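Local coordinates for protein POSSIBLE NITRATE/NITRITE RESPONSE TRANSCRIPTIONAL REGULATORY PROTEIN NARL (DNA-binding response regulator, LuxR family) (Mycobacterium tuberculosis, PDB 3EUL) that probably acts, once phosphorylated by its partner sensor kinase NarS, as a DNA-binding regulator of genes for aerobic nitrate metabolism, seen here as its signal receiver domain, at residues R84-H98 / A107-D119. Numbering follows the deposited sequence.
Sequences RSYELPTRVLLISAH and ALQQGAAGFLLKD
Gln109 O, in the last turn of helix 101-109, takes both terminal nitrogens of Arg84: NH1 at 3.0 Å on a lone pair, and NH2 more weakly at 3.3 Å. Bent at chi3 (75°), Arg84 also lays one guanidinium face against the backbone of Gln110 and Gly111, where the helix ends in a Schellman motif. A water joins Gly111 O to Val92 N, and Ala113 N bonds Val92 O at 2.7 Å. Strands 91-96 and 114-117 pair in parallel: Leu94 donates its N-H to Gly114 O and accepts from Leu116 N; Ser96 repeats this with Leu116 O and Lys118 N. On one sheet face, Leu94 CD1 sits 3.8 Å from Ala107 CB, Ser96 CB lies oblique to the Phe115 ring, nearest CZ, and His98 O meets the ring edge in plane. On the other, the side chains of Leu93 and Leu116 cross at an angle, CD2 of Leu93 3.7 Å from CD1 of Leu116, and both touch Ala128 of helix 122-134. Ala113 CB is centred over one face of the Arg91 guanidinium, whose NE bonds Cys132 O. This beta-alpha-beta unit brings 114-117 to the sheet edge in the CheY-like receiver fold, and the bond from Lys118 N to Ser96 O helps to place Lys118, whose NZ salt-bridges Asp22 near Asp68, the probable phosphorylation site.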
loop_
_atom_site.group_PDB
_atom_site.type_symbol
_atom_site.label_atom_id
_atom_site.label_comp_id
_atom_site.label_asym_id
_atom_site.label_seq_id
_atom_site.Cartn_x
_atom_site.Cartn_y
_atom_site.Cartn_z
ATOM N N ARG A 84 4.350 -4.070 -11.155
ATOM C CA ARG A 84 4.996 -5.305 -11.605
ATOM C C ARG A 84 5.326 -5.226 -13.116
ATOM O O ARG A 84 6.459 -5.493 -13.510
ATOM C CB ARG A 84 4.128 -6.541 -11.245
ATOM C CG ARG A 84 4.735 -7.886 -11.703
ATOM C CD ARG A 84 3.943 -9.047 -11.154
ATOM N NE ARG A 84 2.686 -9.183 -11.877
ATOM C CZ ARG A 84 1.784 -10.136 -11.656
ATOM N NH1 ARG A 84 0.678 -10.181 -12.398
ATOM N NH2 ARG A 84 1.983 -11.038 -10.698
ATOM N N SER A 85 4.379 -4.789 -13.954
ATOM C CA SER A 85 4.632 -4.638 -15.410
ATOM C C SER A 85 5.807 -3.712 -15.729
ATOM O O SER A 85 6.589 -3.994 -16.638
ATOM C CB SER A 85 3.380 -4.113 -16.166
ATOM O OG SER A 85 3.518 -2.705 -16.393
ATOM N N TYR A 86 5.898 -2.597 -15.011
ATOM C CA TYR A 86 7.026 -1.655 -15.093
ATOM C C TYR A 86 8.318 -2.160 -14.447
ATOM O O TYR A 86 9.326 -1.480 -14.493
ATOM C CB TYR A 86 6.676 -0.337 -14.392
ATOM C CG TYR A 86 5.846 0.620 -15.201
ATOM C CD1 TYR A 86 6.402 1.303 -16.269
ATOM C CD2 TYR A 86 4.514 0.886 -14.867
ATOM C CE1 TYR A 86 5.654 2.212 -17.008
ATOM C CE2 TYR A 86 3.751 1.782 -15.603
ATOM C CZ TYR A 86 4.330 2.448 -16.673
ATOM O OH TYR A 86 3.611 3.358 -17.427
ATOM N N GLU A 87 8.260 -3.306 -13.778
ATOM C CA GLU A 87 9.390 -3.871 -13.059
ATOM C C GLU A 87 9.989 -2.921 -12.037
ATOM O O GLU A 87 11.203 -2.883 -11.877
ATOM C CB GLU A 87 10.468 -4.337 -14.052
ATOM C CG GLU A 87 9.888 -5.225 -15.171
ATOM C CD GLU A 87 10.940 -5.835 -16.063
ATOM O OE1 GLU A 87 11.594 -5.073 -16.809
ATOM O OE2 GLU A 87 11.083 -7.079 -16.047
ATOM N N LEU A 88 9.139 -2.162 -11.347
ATOM C CA LEU A 88 9.593 -1.299 -10.256
ATOM C C LEU A 88 9.916 -2.134 -8.994
ATOM O O LEU A 88 9.322 -3.173 -8.780
ATOM C CB LEU A 88 8.545 -0.242 -9.952
ATOM C CG LEU A 88 8.115 0.715 -11.069
ATOM C CD1 LEU A 88 7.057 1.670 -10.526
ATOM C CD2 LEU A 88 9.280 1.512 -11.677
ATOM N N PRO A 89 10.863 -1.685 -8.172
ATOM C CA PRO A 89 11.216 -2.473 -6.998
ATOM C C PRO A 89 10.147 -2.491 -5.888
ATOM O O PRO A 89 10.216 -3.303 -4.948
ATOM C CB PRO A 89 12.507 -1.798 -6.502
ATOM C CG PRO A 89 12.440 -0.403 -7.027
ATOM C CD PRO A 89 11.697 -0.473 -8.307
ATOM N N THR A 90 9.135 -1.656 -6.025
ATOM C CA THR A 90 8.148 -1.468 -4.977
ATOM C C THR A 90 7.234 -2.661 -4.750
ATOM O O THR A 90 6.670 -3.176 -5.693
ATOM C CB THR A 90 7.280 -0.262 -5.339
ATOM O OG1 THR A 90 8.149 0.876 -5.475
ATOM C CG2 THR A 90 6.262 -0.002 -4.220
ATOM N N ARG A 91 7.020 -3.037 -3.490
ATOM C CA ARG A 91 6.014 -4.054 -3.145
ATOM C C ARG A 91 4.726 -3.371 -2.813
ATOM O O ARG A 91 4.717 -2.435 -2.022
ATOM C CB ARG A 91 6.490 -4.887 -1.982
ATOM C CG ARG A 91 7.616 -5.779 -2.427
ATOM C CD ARG A 91 8.244 -6.573 -1.336
ATOM N NE ARG A 91 7.399 -7.561 -0.646
ATOM C CZ ARG A 91 6.806 -8.648 -1.157
ATOM N NH1 ARG A 91 6.814 -8.931 -2.454
ATOM N NH2 ARG A 91 6.125 -9.450 -0.334
ATOM N N VAL A 92 3.640 -3.797 -3.439
ATOM C CA VAL A 92 2.341 -3.154 -3.232
ATOM C C VAL A 92 1.472 -3.997 -2.278
ATOM O O VAL A 92 1.019 -5.105 -2.624
ATOM C CB VAL A 92 1.616 -2.904 -4.550
ATOM C CG1 VAL A 92 0.209 -2.339 -4.285
ATOM C CG2 VAL A 92 2.454 -1.939 -5.440
ATOM N N LEU A 93 1.246 -3.451 -1.090
ATOM C CA LEU A 93 0.432 -4.081 -0.050
ATOM C C LEU A 93 -0.943 -3.451 -0.117
ATOM O O LEU A 93 -1.074 -2.235 -0.077
ATOM C CB LEU A 93 1.125 -3.848 1.305
ATOM C CG LEU A 93 0.822 -4.675 2.527
ATOM C CD1 LEU A 93 0.989 -6.190 2.321
ATOM C CD2 LEU A 93 1.722 -4.183 3.661
ATOM N N LEU A 94 -1.990 -4.253 -0.292
ATOM C CA LEU A 94 -3.344 -3.683 -0.354
ATOM C C LEU A 94 -4.034 -3.817 1.007
ATOM O O LEU A 94 -3.754 -4.726 1.802
ATOM C CB LEU A 94 -4.208 -4.323 -1.460
ATOM C CG LEU A 94 -3.710 -4.223 -2.900
ATOM C CD1 LEU A 94 -4.630 -4.984 -3.909
ATOM C CD2 LEU A 94 -3.438 -2.749 -3.341
ATOM N N ILE A 95 -4.940 -2.893 1.261
ATOM C CA ILE A 95 -5.762 -2.918 2.450
ATOM C C ILE A 95 -7.196 -2.632 2.031
ATOM O O ILE A 95 -7.449 -1.821 1.145
ATOM C CB ILE A 95 -5.211 -1.926 3.504
ATOM C CG1 ILE A 95 -5.901 -2.109 4.858
ATOM C CG2 ILE A 95 -5.273 -0.438 2.972
ATOM C CD1 ILE A 95 -5.088 -1.548 6.029
ATOM N N SER A 96 -8.157 -3.293 2.676
ATOM C CA SER A 96 -9.538 -3.073 2.316
ATOM C C SER A 96 -10.504 -3.441 3.426
ATOM O O SER A 96 -10.196 -4.243 4.308
ATOM C CB SER A 96 -9.879 -3.910 1.075
ATOM O OG SER A 96 -11.112 -3.482 0.537
ATOM N N ALA A 97 -11.686 -2.850 3.353
ATOM C CA ALA A 97 -12.819 -3.326 4.141
ATOM C C ALA A 97 -13.500 -4.564 3.499
ATOM O O ALA A 97 -14.235 -5.242 4.185
ATOM C CB ALA A 97 -13.811 -2.178 4.383
ATOM N N HIS A 98 -13.265 -4.849 2.210
ATOM C CA HIS A 98 -13.773 -6.082 1.513
ATOM C C HIS A 98 -12.755 -7.193 1.726
ATOM O O HIS A 98 -11.578 -6.962 1.525
ATOM C CB HIS A 98 -13.899 -5.936 -0.041
ATOM C CG HIS A 98 -14.768 -4.799 -0.514
ATOM N ND1 HIS A 98 -16.125 -4.732 -0.266
ATOM C CD2 HIS A 98 -14.469 -3.701 -1.252
ATOM C CE1 HIS A 98 -16.619 -3.631 -0.807
ATOM N NE2 HIS A 98 -15.635 -2.983 -1.403
ATOM N N ALA A 107 -6.317 -10.165 -6.802
ATOM C CA ALA A 107 -5.342 -9.119 -6.501
ATOM C C ALA A 107 -3.933 -9.665 -6.367
ATOM O O ALA A 107 -3.002 -9.113 -6.972
ATOM C CB ALA A 107 -5.763 -8.366 -5.206
ATOM N N LEU A 108 -3.797 -10.800 -5.669
ATOM C CA LEU A 108 -2.503 -11.478 -5.515
ATOM C C LEU A 108 -1.998 -11.986 -6.861
ATOM O O LEU A 108 -0.811 -11.923 -7.161
ATOM C CB LEU A 108 -2.619 -12.634 -4.496
ATOM C CG LEU A 108 -2.973 -12.211 -3.056
ATOM C CD1 LEU A 108 -3.281 -13.434 -2.201
ATOM C CD2 LEU A 108 -1.825 -11.368 -2.454
ATOM N N GLN A 109 -2.904 -12.481 -7.678
ATOM C CA GLN A 109 -2.588 -12.837 -9.052
ATOM C C GLN A 109 -2.105 -11.639 -9.867
ATOM O O GLN A 109 -1.217 -11.837 -10.696
ATOM C CB GLN A 109 -3.773 -13.492 -9.765
ATOM C CG GLN A 109 -4.305 -14.777 -9.076
ATOM C CD GLN A 109 -3.400 -16.002 -9.201
ATOM O OE1 GLN A 109 -2.825 -16.461 -8.209
ATOM N NE2 GLN A 109 -3.346 -16.589 -10.391
ATOM N N GLN A 110 -2.641 -10.435 -9.634
ATOM C CA GLN A 110 -2.187 -9.183 -10.336
ATOM C C GLN A 110 -0.860 -8.600 -9.725
ATOM O O GLN A 110 -0.336 -7.575 -10.173
ATOM C CB GLN A 110 -3.278 -8.080 -10.370
ATOM C CG GLN A 110 -4.568 -8.274 -11.245
ATOM C CD GLN A 110 -5.205 -6.942 -11.870
ATOM O OE1 GLN A 110 -6.357 -6.535 -11.581
ATOM N NE2 GLN A 110 -4.444 -6.303 -12.774
ATOM N N GLY A 111 -0.305 -9.252 -8.710
ATOM C CA GLY A 111 1.010 -8.911 -8.213
ATOM C C GLY A 111 1.040 -8.183 -6.890
ATOM O O GLY A 111 2.076 -7.687 -6.515
ATOM N N ALA A 112 -0.092 -8.114 -6.181
ATOM C CA ALA A 112 -0.116 -7.540 -4.831
ATOM C C ALA A 112 0.713 -8.397 -3.912
ATOM O O ALA A 112 0.608 -9.627 -3.951
ATOM C CB ALA A 112 -1.548 -7.422 -4.282
ATOM N N ALA A 113 1.544 -7.753 -3.093
ATOM C CA ALA A 113 2.415 -8.458 -2.155
ATOM C C ALA A 113 1.650 -9.000 -0.940
ATOM O O ALA A 113 2.126 -9.870 -0.230
ATOM C CB ALA A 113 3.526 -7.538 -1.695
ATOM N N GLY A 114 0.456 -8.501 -0.703
ATOM C CA GLY A 114 -0.307 -8.935 0.446
ATOM C C GLY A 114 -1.597 -8.186 0.438
ATOM O O GLY A 114 -1.778 -7.289 -0.370
ATOM N N PHE A 115 -2.502 -8.573 1.329
ATOM C CA PHE A 115 -3.857 -8.080 1.348
ATOM C C PHE A 115 -4.303 -8.052 2.806
ATOM O O PHE A 115 -4.459 -9.102 3.431
ATOM C CB PHE A 115 -4.794 -8.976 0.507
ATOM C CG PHE A 115 -6.057 -8.273 0.034
ATOM C CD1 PHE A 115 -6.155 -7.773 -1.256
ATOM C CD2 PHE A 115 -7.132 -8.081 0.897
ATOM C CE1 PHE A 115 -7.295 -7.101 -1.685
ATOM C CE2 PHE A 115 -8.291 -7.418 0.480
ATOM C CZ PHE A 115 -8.381 -6.929 -0.817
ATOM N N LEU A 116 -4.530 -6.854 3.327
ATOM C CA LEU A 116 -4.788 -6.643 4.743
ATOM C C LEU A 116 -6.210 -6.109 4.888
ATOM O O LEU A 116 -6.769 -5.565 3.939
ATOM C CB LEU A 116 -3.819 -5.594 5.313
ATOM C CG LEU A 116 -2.337 -5.821 5.025
ATOM C CD1 LEU A 116 -1.516 -4.572 5.415
ATOM C CD2 LEU A 116 -1.890 -7.066 5.798
ATOM N N LEU A 117 -6.777 -6.271 6.073
ATOM C CA LEU A 117 -8.104 -5.762 6.379
ATOM C C LEU A 117 -8.036 -4.457 7.138
ATOM O O LEU A 117 -7.080 -4.224 7.856
ATOM C CB LEU A 117 -8.882 -6.802 7.179
ATOM C CG LEU A 117 -9.773 -7.703 6.320
ATOM C CD1 LEU A 117 -9.149 -8.068 4.979
ATOM C CD2 LEU A 117 -10.180 -8.939 7.093
ATOM N N LYS A 118 -9.054 -3.603 6.986
ATOM C CA LYS A 118 -9.029 -2.292 7.635
ATOM C C LYS A 118 -9.224 -2.373 9.156
ATOM O O LYS A 118 -9.032 -1.379 9.844
ATOM C CB LYS A 118 -10.006 -1.314 6.977
ATOM C CG LYS A 118 -9.395 -0.638 5.760
ATOM C CD LYS A 118 -10.216 0.521 5.207
ATOM C CE LYS A 118 -9.438 1.178 4.057
ATOM N NZ LYS A 118 -10.061 2.447 3.566
ATOM N N ASP A 119 -9.550 -3.556 9.682
ATOM C CA ASP A 119 -9.615 -3.739 11.136
ATOM C C ASP A 119 -8.245 -4.000 11.785
ATOM O O ASP A 119 -8.162 -4.260 12.981
ATOM C CB ASP A 119 -10.620 -4.835 11.522
ATOM C CG ASP A 119 -10.141 -6.240 11.170
ATOM O OD1 ASP A 119 -9.119 -6.385 10.468
ATOM O OD2 ASP A 119 -10.804 -7.200 11.598
HETATM O O HOH W 1 3.629 -6.069 -5.196
#